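PDB 5C2I: Alr1585 protein from Nostoc sp., which probably acts as a haem-dependent dye-decolorizing (DyP-type) peroxidase, using hydrogen peroxide to oxidise dyes and related substrates. Local coordinates for residues H45-F50 with L142-E147; G133-A138 with I448-G453; H181-F186 with Y256-Q261. The protein carries 1 engineered substitution. All coordinates share one frame; numbering follows the deposited sequence.

Contact 1 (H45-F50 with L142-E147)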
loop_
_atom_site.group_PDB
_atom_site.type_symbol
_atom_site.label_atom_id
_atom_site.label_comp_id
_atom_site.label_asym_id
_atom_site.label_seq_id
_atom_site.Cartn_x
_atom_site.Cartn_y
_atom_site.Cartn_z
ATOM N N HIS A 45 -5.029 14.218 -23.465
ATOM C CA HIS A 45 -5.080 15.413 -24.291
ATOM C C HIS A 45 -4.859 14.985 -25.732
ATOM O O HIS A 45 -3.805 14.426 -26.046
ATOM C CB HIS A 45 -3.960 16.376 -23.885
ATOM C CG HIS A 45 -4.070 16.880 -22.486
ATOM N ND1 HIS A 45 -3.014 17.495 -21.852
ATOM C CD2 HIS A 45 -5.077 16.818 -21.578
ATOM C CE1 HIS A 45 -3.388 17.835 -20.630
ATOM N NE2 HIS A 45 -4.626 17.421 -20.438
ATOM N N LEU A 46 -5.857 15.215 -26.592
ATOM C CA LEU A 46 -5.758 14.898 -28.022
ATOM C C LEU A 46 -5.774 16.183 -28.826
ATOM O O LEU A 46 -6.765 16.922 -28.826
ATOM C CB LEU A 46 -6.897 13.995 -28.445
ATOM C CG LEU A 46 -7.135 12.722 -27.679
ATOM C CD1 LEU A 46 -8.414 12.028 -28.151
ATOM C CD2 LEU A 46 -5.925 11.800 -27.798
ATOM N N PHE A 47 -4.669 16.453 -29.510
ATOM C CA PHE A 47 -4.550 17.621 -30.356
ATOM C C PHE A 47 -4.929 17.234 -31.765
ATOM O O PHE A 47 -4.429 16.239 -32.299
ATOM C CB PHE A 47 -3.129 18.177 -30.337
ATOM C CG PHE A 47 -2.758 18.792 -29.026
ATOM C CD1 PHE A 47 -2.257 18.010 -27.988
ATOM C CD2 PHE A 47 -2.939 20.119 -28.818
ATOM C CE1 PHE A 47 -1.925 18.575 -26.761
ATOM C CE2 PHE A 47 -2.656 20.697 -27.589
ATOM C CZ PHE A 47 -2.123 19.938 -26.573
ATOM N N LEU A 48 -5.809 18.018 -32.367
ATOM C CA LEU A 48 -6.426 17.685 -33.618
ATOM C C LEU A 48 -6.146 18.650 -34.713
ATOM O O LEU A 48 -6.087 19.839 -34.491
ATOM C CB LEU A 48 -7.946 17.663 -33.456
ATOM C CG LEU A 48 -8.496 16.860 -32.305
ATOM C CD1 LEU A 48 -10.031 16.948 -32.352
ATOM C CD2 LEU A 48 -8.052 15.406 -32.368
ATOM N N GLN A 49 -5.986 18.106 -35.915
ATOM C CA GLN A 49 -6.068 18.850 -37.167
ATOM C C GLN A 49 -7.156 18.204 -38.017
ATOM O O GLN A 49 -7.058 17.011 -38.411
ATOM C CB GLN A 49 -4.771 18.792 -37.926
ATOM C CG GLN A 49 -4.724 19.626 -39.188
ATOM C CD GLN A 49 -3.372 19.470 -39.871
ATOM O OE1 GLN A 49 -3.248 18.763 -40.837
ATOM N NE2 GLN A 49 -2.357 20.110 -39.332
ATOM N N PHE A 50 -8.201 18.972 -38.283
ATOM C CA PHE A 50 -9.327 18.451 -39.052
ATOM C C PHE A 50 -8.940 18.209 -40.502
ATOM O O PHE A 50 -8.098 18.915 -41.067
ATOM C CB PHE A 50 -10.536 19.395 -38.921
ATOM C CG PHE A 50 -11.022 19.532 -37.492
ATOM C CD1 PHE A 50 -11.474 18.415 -36.783
ATOM C CD2 PHE A 50 -11.067 20.758 -36.868
ATOM C CE1 PHE A 50 -11.908 18.526 -35.470
ATOM C CE2 PHE A 50 -11.505 20.873 -35.564
ATOM C CZ PHE A 50 -11.924 19.756 -34.861
ATOM N N LEU A 142 7.640 17.471 -32.490
ATOM C CA LEU A 142 6.986 17.370 -33.809
ATOM C C LEU A 142 5.475 17.571 -33.775
ATOM O O LEU A 142 4.938 18.308 -34.589
ATOM C CB LEU A 142 7.296 16.013 -34.459
ATOM C CG LEU A 142 8.732 15.796 -34.940
ATOM C CD1 LEU A 142 8.968 14.317 -35.243
ATOM C CD2 LEU A 142 9.012 16.647 -36.185
ATOM N N GLY A 143 4.801 16.959 -32.811
ATOM C CA GLY A 143 3.344 17.088 -32.689
ATOM C C GLY A 143 2.855 18.549 -32.673
ATOM O O GLY A 143 1.851 18.901 -33.309
ATOM N N PHE A 144 3.603 19.416 -31.995
ATOM C CA PHE A 144 3.208 20.794 -31.859
ATOM C C PHE A 144 3.574 21.652 -33.055
ATOM O O PHE A 144 3.129 22.781 -33.135
ATOM C CB PHE A 144 3.800 21.383 -30.570
ATOM C CG PHE A 144 3.242 20.760 -29.306
ATOM C CD1 PHE A 144 1.954 21.050 -28.886
ATOM C CD2 PHE A 144 3.982 19.852 -28.578
ATOM C CE1 PHE A 144 1.444 20.481 -27.745
ATOM C CE2 PHE A 144 3.470 19.271 -27.436
ATOM C CZ PHE A 144 2.192 19.580 -27.024
ATOM N N GLN A 145 4.402 21.133 -33.971
ATOM C CA GLN A 145 4.751 21.888 -35.158
ATOM C C GLN A 145 3.652 21.907 -36.196
ATOM O O GLN A 145 3.674 22.730 -37.095
ATOM C CB GLN A 145 6.055 21.376 -35.767
ATOM C CG GLN A 145 7.234 21.613 -34.814
ATOM C CD GLN A 145 8.578 21.367 -35.438
ATOM O OE1 GLN A 145 8.763 21.614 -36.613
ATOM N NE2 GLN A 145 9.517 20.850 -34.664
ATOM N N SER A 146 2.714 20.976 -36.109
ATOM C CA SER A 146 1.563 20.953 -37.019
ATOM C C SER A 146 0.649 22.129 -36.739
ATOM O O SER A 146 0.686 22.698 -35.663
ATOM C CB SER A 146 0.753 19.678 -36.807
ATOM O OG SER A 146 1.502 18.548 -37.259
ATOM N N GLU A 147 -0.186 22.478 -37.716
ATOM C CA GLU A 147 -1.250 23.426 -37.491
ATOM C C GLU A 147 -2.317 22.691 -36.642
ATOM O O GLU A 147 -2.831 21.664 -37.040
ATOM C CB GLU A 147 -1.851 23.913 -38.812
ATOM C CG GLU A 147 -3.005 24.875 -38.605
ATOM C CD GLU A 147 -3.557 25.449 -39.899
ATOM O OE1 GLU A 147 -2.765 26.063 -40.645
ATOM O OE2 GLU A 147 -4.787 25.330 -40.141
HETATM O O HOH W 1 0.042 21.506 -40.376
#
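With chi1 at -66° the ring of F144 is swung anti to its own carbonyl carbon, F47 does the same, and the two meet as a T-shaped (edge-to-face) pair between a strand and a short, weakly bonded helical turn of the N-terminal ferredoxin-like half of the DyP fold. F144 is the edge partner: its CE1 sits over one face of F47, displaced toward the rim, 3.8 Å from F47 CZ. The planes stand 73° apart and the centroids 5.2 Å. Y256 adds a second edge-to-face contact with F47, and the ring of H181 meets that of F144.

Two residues further along the strand the interaction becomes polar. Q49 reaches out in extended form, its CG anti to the backbone N, and offers its amide to the loop that follows the turn. One N-H of NE2 goes to a water, which also accepts from the backbone N of E147, while the carboxylate of E147 turns to H149. The other makes the direct bond, nearly straight at 177°: Q49 NE2 donates to a lone pair of E147 O over 2.8 Å, with that oxygen in the plane of the Q49 amide.

Contact 2 (G133-A138 with I448-G453)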
loop_
_atom_site.group_PDB
_atom_site.type_symbol
_atom_site.label_atom_id
_atom_site.label_comp_id
_atom_site.label_asym_id
_atom_site.label_seq_id
_atom_site.Cartn_x
_atom_site.Cartn_y
_atom_site.Cartn_z
ATOM N N GLY A 133 10.175 35.296 -25.104
ATOM C CA GLY A 133 11.569 34.774 -25.011
ATOM C C GLY A 133 11.664 33.306 -25.372
ATOM O O GLY A 133 12.645 32.612 -25.004
ATOM N N ASP A 134 10.650 32.841 -26.101
ATOM C CA ASP A 134 10.496 31.424 -26.409
ATOM C C ASP A 134 11.498 30.975 -27.457
ATOM O O ASP A 134 12.017 31.788 -28.251
ATOM C CB ASP A 134 9.069 31.136 -26.919
ATOM C CG ASP A 134 8.096 30.748 -25.824
ATOM O OD1 ASP A 134 8.495 30.494 -24.656
ATOM O OD2 ASP A 134 6.907 30.656 -26.153
ATOM N N PRO A 135 11.784 29.662 -27.484
ATOM C CA PRO A 135 12.742 29.160 -28.429
ATOM C C PRO A 135 12.149 29.050 -29.829
ATOM O O PRO A 135 10.950 29.202 -30.019
ATOM C CB PRO A 135 13.069 27.769 -27.889
ATOM C CG PRO A 135 11.823 27.334 -27.232
ATOM C CD PRO A 135 11.246 28.589 -26.630
ATOM N N LYS A 136 12.987 28.773 -30.818
ATOM C CA LYS A 136 12.488 28.660 -32.189
ATOM C C LYS A 136 11.491 27.523 -32.317
ATOM O O LYS A 136 11.635 26.489 -31.671
ATOM C CB LYS A 136 13.634 28.427 -33.168
ATOM C CG LYS A 136 14.584 29.593 -33.264
ATOM C CD LYS A 136 15.617 29.353 -34.353
ATOM C CE LYS A 136 16.681 30.441 -34.316
ATOM N NZ LYS A 136 16.146 31.697 -34.898
ATOM N N ILE A 137 10.493 27.720 -33.176
ATOM C CA ILE A 137 9.434 26.739 -33.339
ATOM C C ILE A 137 10.021 25.421 -33.850
ATOM O O ILE A 137 9.495 24.364 -33.542
ATOM C CB ILE A 137 8.297 27.269 -34.256
ATOM C CG1 ILE A 137 7.307 28.149 -33.458
ATOM C CG2 ILE A 137 7.421 26.133 -34.792
ATOM C CD1 ILE A 137 7.890 29.179 -32.525
ATOM N N ALA A 138 11.110 25.480 -34.601
ATOM C CA ALA A 138 11.771 24.255 -35.090
ATOM C C ALA A 138 12.333 23.372 -33.960
ATOM O O ALA A 138 12.662 22.226 -34.206
ATOM C CB ALA A 138 12.886 24.603 -36.100
ATOM N N ILE A 448 14.027 24.559 -17.412
ATOM C CA ILE A 448 12.724 24.319 -18.048
ATOM C C ILE A 448 12.814 24.698 -19.523
ATOM O O ILE A 448 13.364 25.768 -19.850
ATOM C CB ILE A 448 11.641 25.116 -17.305
ATOM C CG1 ILE A 448 11.501 24.531 -15.897
ATOM C CG2 ILE A 448 10.328 25.096 -18.060
ATOM C CD1 ILE A 448 10.674 25.364 -14.913
ATOM N N ASN A 449 12.405 23.799 -20.415
ATOM C CA ASN A 449 12.459 24.037 -21.859
ATOM C C ASN A 449 11.055 23.979 -22.437
ATOM O O ASN A 449 10.330 22.994 -22.210
ATOM C CB ASN A 449 13.277 22.963 -22.577
ATOM C CG ASN A 449 14.605 22.697 -21.914
ATOM O OD1 ASN A 449 15.384 23.622 -21.675
ATOM N ND2 ASN A 449 14.875 21.413 -21.597
ATOM N N MET A 450 10.682 25.010 -23.168
ATOM C CA MET A 450 9.400 25.051 -23.874
ATOM C C MET A 450 9.455 24.114 -25.072
ATOM O O MET A 450 10.262 24.318 -25.999
ATOM C CB MET A 450 9.147 26.489 -24.306
ATOM C CG MET A 450 8.082 26.705 -25.352
ATOM S SD MET A 450 6.454 26.077 -24.930
ATOM C CE MET A 450 5.564 26.721 -26.359
ATOM N N LYS A 451 8.592 23.104 -25.080
ATOM C CA LYS A 451 8.589 22.085 -26.135
ATOM C C LYS A 451 7.418 22.213 -27.110
ATOM O O LYS A 451 7.315 21.445 -28.051
ATOM C CB LYS A 451 8.525 20.685 -25.481
ATOM C CG LYS A 451 9.680 20.338 -24.542
ATOM C CD LYS A 451 11.049 20.622 -25.120
ATOM C CE LYS A 451 11.345 19.702 -26.261
ATOM N NZ LYS A 451 12.775 19.868 -26.624
ATOM N N GLY A 452 6.533 23.155 -26.878
ATOM C CA GLY A 452 5.427 23.417 -27.774
ATOM C C GLY A 452 4.131 23.726 -27.059
ATOM O O GLY A 452 3.994 23.520 -25.851
ATOM N N GLY A 453 3.181 24.277 -27.804
ATOM C CA GLY A 453 1.883 24.645 -27.204
ATOM C C GLY A 453 1.033 25.453 -28.157
ATOM O O GLY A 453 1.399 25.637 -29.308
#
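M450 lies against D134 and P135 with its side chain set crosswise to the proline ring, at about a right angle, and obliquely to the aspartate. The proline covers the root of the methionine: P135 CD rests 3.8 Å from M450 CB, and the neighbouring ring atom P135 CG comes to 3.6 Å from the carbonyl oxygen M450 O. One edge of the pyrrolidine ring therefore touches both the side chain and the backbone of the strand residue.

Beyond CB the methionine passes to the aspartate. Its CG is anti to the backbone N (chi1 164°), and the chain then bends at chi2 (57°), which carries the sulfur forward along its own strand, toward G452, while CG remains beside the carboxylate. D134 OD1 lies 3.9 Å from M450 CG, and D134 OD2 is 4.2 Å from the terminal methyl M450 CE. These are van der Waals contacts, with no hydrogen bond between the segments; the charge of D134 is met by a salt bridge from OD1 to R257, and Q423 donates to the same oxygen. The apolar methionine side chain thus lines one side of a buried ion pair, and it also packs on R257, M123 and W140. The bend brings M450 SD within 3.5 Å of G452 N, a weak hydrogen bond inside the strand.

G133, just ahead of the contact, closes helix 126-132 with a Schellman motif, and its positive phi turns the chain into the extended D134-P135 segment. The result is a helix-terminating loop laid against a strand of the second, C-terminal antiparallel sheet, joining the two halves of the DyP fold beside the haem pocket, to which I448 of this strand belongs.

Contact 3 (H181-F186 with Y256-Q261). With HEM (protoporphyrin IX containing Fe), chain E; GOL (glycerol), chain F.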
loop_
_atom_site.group_PDB
_atom_site.type_symbol
_atom_site.label_atom_id
_atom_site.label_comp_id
_atom_site.label_asym_id
_atom_site.label_seq_id
_atom_site.Cartn_x
_atom_site.Cartn_y
_atom_site.Cartn_z
ATOM N N HIS A 181 -1.076 14.954 -31.985
ATOM C CA HIS A 181 -0.318 14.813 -30.756
ATOM C C HIS A 181 -1.211 14.303 -29.646
ATOM O O HIS A 181 -2.412 14.640 -29.613
ATOM C CB HIS A 181 0.313 16.147 -30.367
ATOM C CG HIS A 181 1.265 16.031 -29.246
ATOM N ND1 HIS A 181 2.400 15.259 -29.331
ATOM C CD2 HIS A 181 1.203 16.475 -27.972
ATOM C CE1 HIS A 181 3.041 15.301 -28.175
ATOM N NE2 HIS A 181 2.333 16.028 -27.334
ATOM N N ARG A 182 -0.634 13.495 -28.748
ATOM C CA ARG A 182 -1.332 13.030 -27.548
ATOM C C ARG A 182 -0.442 13.187 -26.318
ATOM O O ARG A 182 0.757 12.888 -26.363
ATOM C CB ARG A 182 -1.774 11.575 -27.698
ATOM C CG ARG A 182 -2.412 10.964 -26.461
ATOM C CD ARG A 182 -2.968 9.555 -26.684
ATOM N NE ARG A 182 -3.342 8.908 -25.426
ATOM C CZ ARG A 182 -4.242 7.960 -25.279
ATOM N NH1 ARG A 182 -4.970 7.517 -26.300
ATOM N NH2 ARG A 182 -4.440 7.465 -24.066
ATOM N N GLU A 183 -1.067 13.579 -25.210
ATOM C CA GLU A 183 -0.481 13.439 -23.891
ATOM C C GLU A 183 -1.416 12.641 -22.973
ATOM O O GLU A 183 -2.655 12.662 -23.130
ATOM C CB GLU A 183 -0.185 14.802 -23.272
ATOM C CG GLU A 183 0.818 15.678 -24.044
ATOM C CD GLU A 183 2.258 15.201 -23.971
ATOM O OE1 GLU A 183 2.621 14.358 -23.110
ATOM O OE2 GLU A 183 3.060 15.697 -24.815
ATOM N N ASP A 184 -0.802 11.971 -21.992
ATOM C CA ASP A 184 -1.506 11.300 -20.919
ATOM C C ASP A 184 -1.000 11.912 -19.612
ATOM O O ASP A 184 0.050 11.536 -19.106
ATOM C CB ASP A 184 -1.222 9.799 -20.946
ATOM C CG ASP A 184 -1.979 9.087 -22.059
ATOM O OD1 ASP A 184 -1.509 9.099 -23.239
ATOM O OD2 ASP A 184 -3.076 8.562 -21.754
ATOM N N GLY A 185 -1.741 12.892 -19.128
ATOM C CA GLY A 185 -1.398 13.626 -17.927
ATOM C C GLY A 185 -1.751 12.866 -16.677
ATOM O O GLY A 185 -2.672 12.044 -16.646
ATOM N N PHE A 186 -0.980 13.122 -15.630
ATOM C CA PHE A 186 -1.211 12.497 -14.339
ATOM C C PHE A 186 -0.805 13.440 -13.213
ATOM O O PHE A 186 -0.134 14.457 -13.443
ATOM C CB PHE A 186 -0.461 11.166 -14.227
ATOM C CG PHE A 186 1.027 11.292 -14.344
ATOM C CD1 PHE A 186 1.808 11.504 -13.209
ATOM C CD2 PHE A 186 1.633 11.218 -15.555
ATOM C CE1 PHE A 186 3.189 11.623 -13.325
ATOM C CE2 PHE A 186 3.019 11.330 -15.677
ATOM C CZ PHE A 186 3.783 11.537 -14.554
ATOM N N TYR A 256 -1.793 26.592 -23.369
ATOM C CA TYR A 256 -1.242 25.232 -23.199
ATOM C C TYR A 256 0.219 25.265 -23.614
ATOM O O TYR A 256 0.518 25.689 -24.730
ATOM C CB TYR A 256 -2.022 24.224 -24.068
ATOM C CG TYR A 256 -1.710 22.775 -23.789
ATOM C CD1 TYR A 256 -0.413 22.229 -24.016
ATOM C CD2 TYR A 256 -2.661 21.943 -23.301
ATOM C CE1 TYR A 256 -0.136 20.915 -23.720
ATOM C CE2 TYR A 256 -2.401 20.604 -23.047
ATOM C CZ TYR A 256 -1.143 20.098 -23.230
ATOM O OH TYR A 256 -0.903 18.784 -22.970
ATOM N N ARG A 257 1.115 24.845 -22.710
ATOM C CA ARG A 257 2.555 24.810 -22.960
ATOM C C ARG A 257 3.141 23.569 -22.358
ATOM O O ARG A 257 2.903 23.290 -21.164
ATOM C CB ARG A 257 3.240 26.042 -22.382
ATOM C CG ARG A 257 2.859 27.347 -23.117
ATOM C CD ARG A 257 3.220 28.603 -22.355
ATOM N NE ARG A 257 4.648 28.868 -22.197
ATOM C CZ ARG A 257 5.453 29.370 -23.139
ATOM N NH1 ARG A 257 5.043 29.597 -24.390
ATOM N NH2 ARG A 257 6.711 29.618 -22.831
ATOM N N LYS A 258 3.885 22.801 -23.176
ATOM C CA LYS A 258 4.572 21.631 -22.673
ATOM C C LYS A 258 5.964 22.047 -22.179
ATOM O O LYS A 258 6.776 22.527 -22.978
ATOM C CB LYS A 258 4.666 20.556 -23.725
ATOM C CG LYS A 258 5.386 19.309 -23.240
ATOM C CD LYS A 258 5.306 18.156 -24.257
ATOM C CE LYS A 258 5.883 16.860 -23.685
ATOM N NZ LYS A 258 5.745 15.680 -24.578
ATOM N N LEU A 259 6.186 21.944 -20.876
ATOM C CA LEU A 259 7.409 22.492 -20.257
ATOM C C LEU A 259 8.230 21.340 -19.676
ATOM O O LEU A 259 7.908 20.795 -18.626
ATOM C CB LEU A 259 7.014 23.522 -19.184
ATOM C CG LEU A 259 6.180 24.711 -19.634
ATOM C CD1 LEU A 259 5.914 25.685 -18.474
ATOM C CD2 LEU A 259 6.846 25.432 -20.790
ATOM N N GLU A 260 9.315 21.024 -20.360
ATOM C CA GLU A 260 10.219 19.964 -19.948
ATOM C C GLU A 260 11.106 20.413 -18.799
ATOM O O GLU A 260 11.649 21.524 -18.833
ATOM C CB GLU A 260 11.101 19.547 -21.105
ATOM C CG GLU A 260 12.019 18.378 -20.803
ATOM C CD GLU A 260 12.805 17.966 -22.005
ATOM O OE1 GLU A 260 13.720 18.735 -22.356
ATOM O OE2 GLU A 260 12.482 16.933 -22.623
ATOM N N GLN A 261 11.253 19.541 -17.795
ATOM C CA GLN A 261 11.990 19.876 -16.596
ATOM C C GLN A 261 13.188 18.974 -16.408
ATOM O O GLN A 261 13.031 17.777 -16.285
ATOM C CB GLN A 261 11.075 19.764 -15.359
ATOM C CG GLN A 261 9.936 20.747 -15.330
ATOM C CD GLN A 261 8.982 20.479 -14.184
ATOM O OE1 GLN A 261 7.909 19.899 -14.363
ATOM N NE2 GLN A 261 9.382 20.893 -12.982
HETATM C CHA HEM E . 3.273 29.055 -8.301
HETATM C CHB HEM E . 6.237 25.677 -10.052
HETATM C CHC HEM E . 5.616 27.470 -14.504
HETATM C CHD HEM E . 2.866 30.973 -12.676
HETATM C C1A HEM E . 4.153 27.988 -8.386
HETATM C C2A HEM E . 4.626 27.226 -7.277
HETATM C C3A HEM E . 5.455 26.282 -7.772
HETATM C C4A HEM E . 5.474 26.443 -9.175
HETATM C CMA HEM E . 6.187 25.206 -7.016
HETATM C CAA HEM E . 4.276 27.415 -5.794
HETATM C CBA HEM E . 3.038 26.693 -5.257
HETATM C CGA HEM E . 1.826 27.184 -6.000
HETATM O O1A HEM E . 1.221 28.246 -5.669
HETATM O O2A HEM E . 1.428 26.524 -6.962
HETATM C C1B HEM E . 6.273 25.866 -11.433
HETATM C C2B HEM E . 7.002 25.023 -12.342
HETATM C C3B HEM E . 6.802 25.484 -13.568
HETATM C C4B HEM E . 5.978 26.684 -13.404
HETATM C CMB HEM E . 7.796 23.829 -11.944
HETATM C CAB HEM E . 7.242 24.982 -14.893
HETATM C CBB HEM E . 7.564 23.700 -15.142
HETATM C C1C HEM E . 4.840 28.636 -14.400
HETATM C C2C HEM E . 4.577 29.531 -15.417
HETATM C C3C HEM E . 3.815 30.538 -14.884
HETATM C C4C HEM E . 3.602 30.220 -13.538
HETATM C CMC HEM E . 4.975 29.427 -16.860
HETATM C CAC HEM E . 3.306 31.757 -15.511
HETATM C CBC HEM E . 3.825 32.443 -16.500
HETATM C C1D HEM E . 2.687 30.617 -11.341
HETATM C C2D HEM E . 1.822 31.399 -10.465
HETATM C C3D HEM E . 1.965 30.905 -9.242
HETATM C C4D HEM E . 2.897 29.768 -9.407
HETATM C CMD HEM E . 0.937 32.579 -10.832
HETATM C CAD HEM E . 1.240 31.362 -8.010
HETATM C CBD HEM E . 1.930 32.528 -7.293
HETATM C CGD HEM E . 1.115 32.939 -6.110
HETATM O O1D HEM E . 1.694 32.953 -5.027
HETATM O O2D HEM E . -0.117 33.271 -6.198
HETATM N NA HEM E . 4.739 27.548 -9.535
HETATM N NB HEM E . 5.763 26.853 -12.100
HETATM N NC HEM E . 4.327 29.104 -13.226
HETATM N ND HEM E . 3.375 29.697 -10.661
HETATM FE FE HEM E . 4.557 28.341 -11.356
HETATM C C1 GOL F . 5.333 11.995 -23.198
HETATM O O1 GOL F . 4.628 12.937 -24.013
HETATM C C2 GOL F . 6.798 12.101 -23.586
HETATM O O2 GOL F . 7.305 13.439 -23.388
HETATM C C3 GOL F . 7.645 11.080 -22.838
HETATM O O3 GOL F . 7.574 11.104 -21.437
HETATM O O HOH W 2 2.782 26.948 -11.972
#
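A buried His-carboxylate-lysine network joins the two antiparallel sheets of the DyP fold, and the strand carrying the lysine also borders the haem pocket through L259 and Q261. The axes of the two short segments, strands 181-186 and 256-261, cross at 69° and come within 11.3 Å. K258, fully extended from a CG anti to the backbone N, crosses E183 at about a right angle and forms a salt bridge, NZ to E183 OE2 at 2.7 Å, on the syn side of the carboxylate. H181 NE2 donates to the same OE2 from the anti side, well out of the carboxylate plane (35°), over 2.6 Å, with the oxygen near its ring plane, so two donors grip one buried oxygen.

The lysine charge has a second carboxylate partner in E141. Y256 brings its hydroxyl to the aliphatic part of E183, with OH 3.7 Å from CG, and is hydrogen-bonded to ND1 of H45. A glycerol, probably from the crystallisation liquor, bridges the ion pair: its O1 donates to E183 OE1 at 2.6 Å, and K258 NZ lies 3.0 Å from each of O1 and O2, sharing its hydrogens among these and the carboxylates.

How the contacts relate
Three modest contacts join separate sheets through side chains and backbones that touch from one contact to the next. Contacts 1 and 3, with centres about 12 Å apart, use neighbouring strands of one sheet: H45 N lies 2.9 Å from E183 O, and H45 ND1 lies 2.7 Å from Y256 OH. Contacts 2 and 3 share the other sheet, where G452 O is 2.8 Å from K258 N; the D134 loop is tied to it by the bridge to R257 (OD1 to NH2, 2.7 Å). Contact 1 meets contact 2 at F144, whose CD1 packs 3.6 Å from G453 N. Contact 3 touches the haem through L259 and Q261, contact 2 through I448, whereas the F144 side chain stays about 14 Å away.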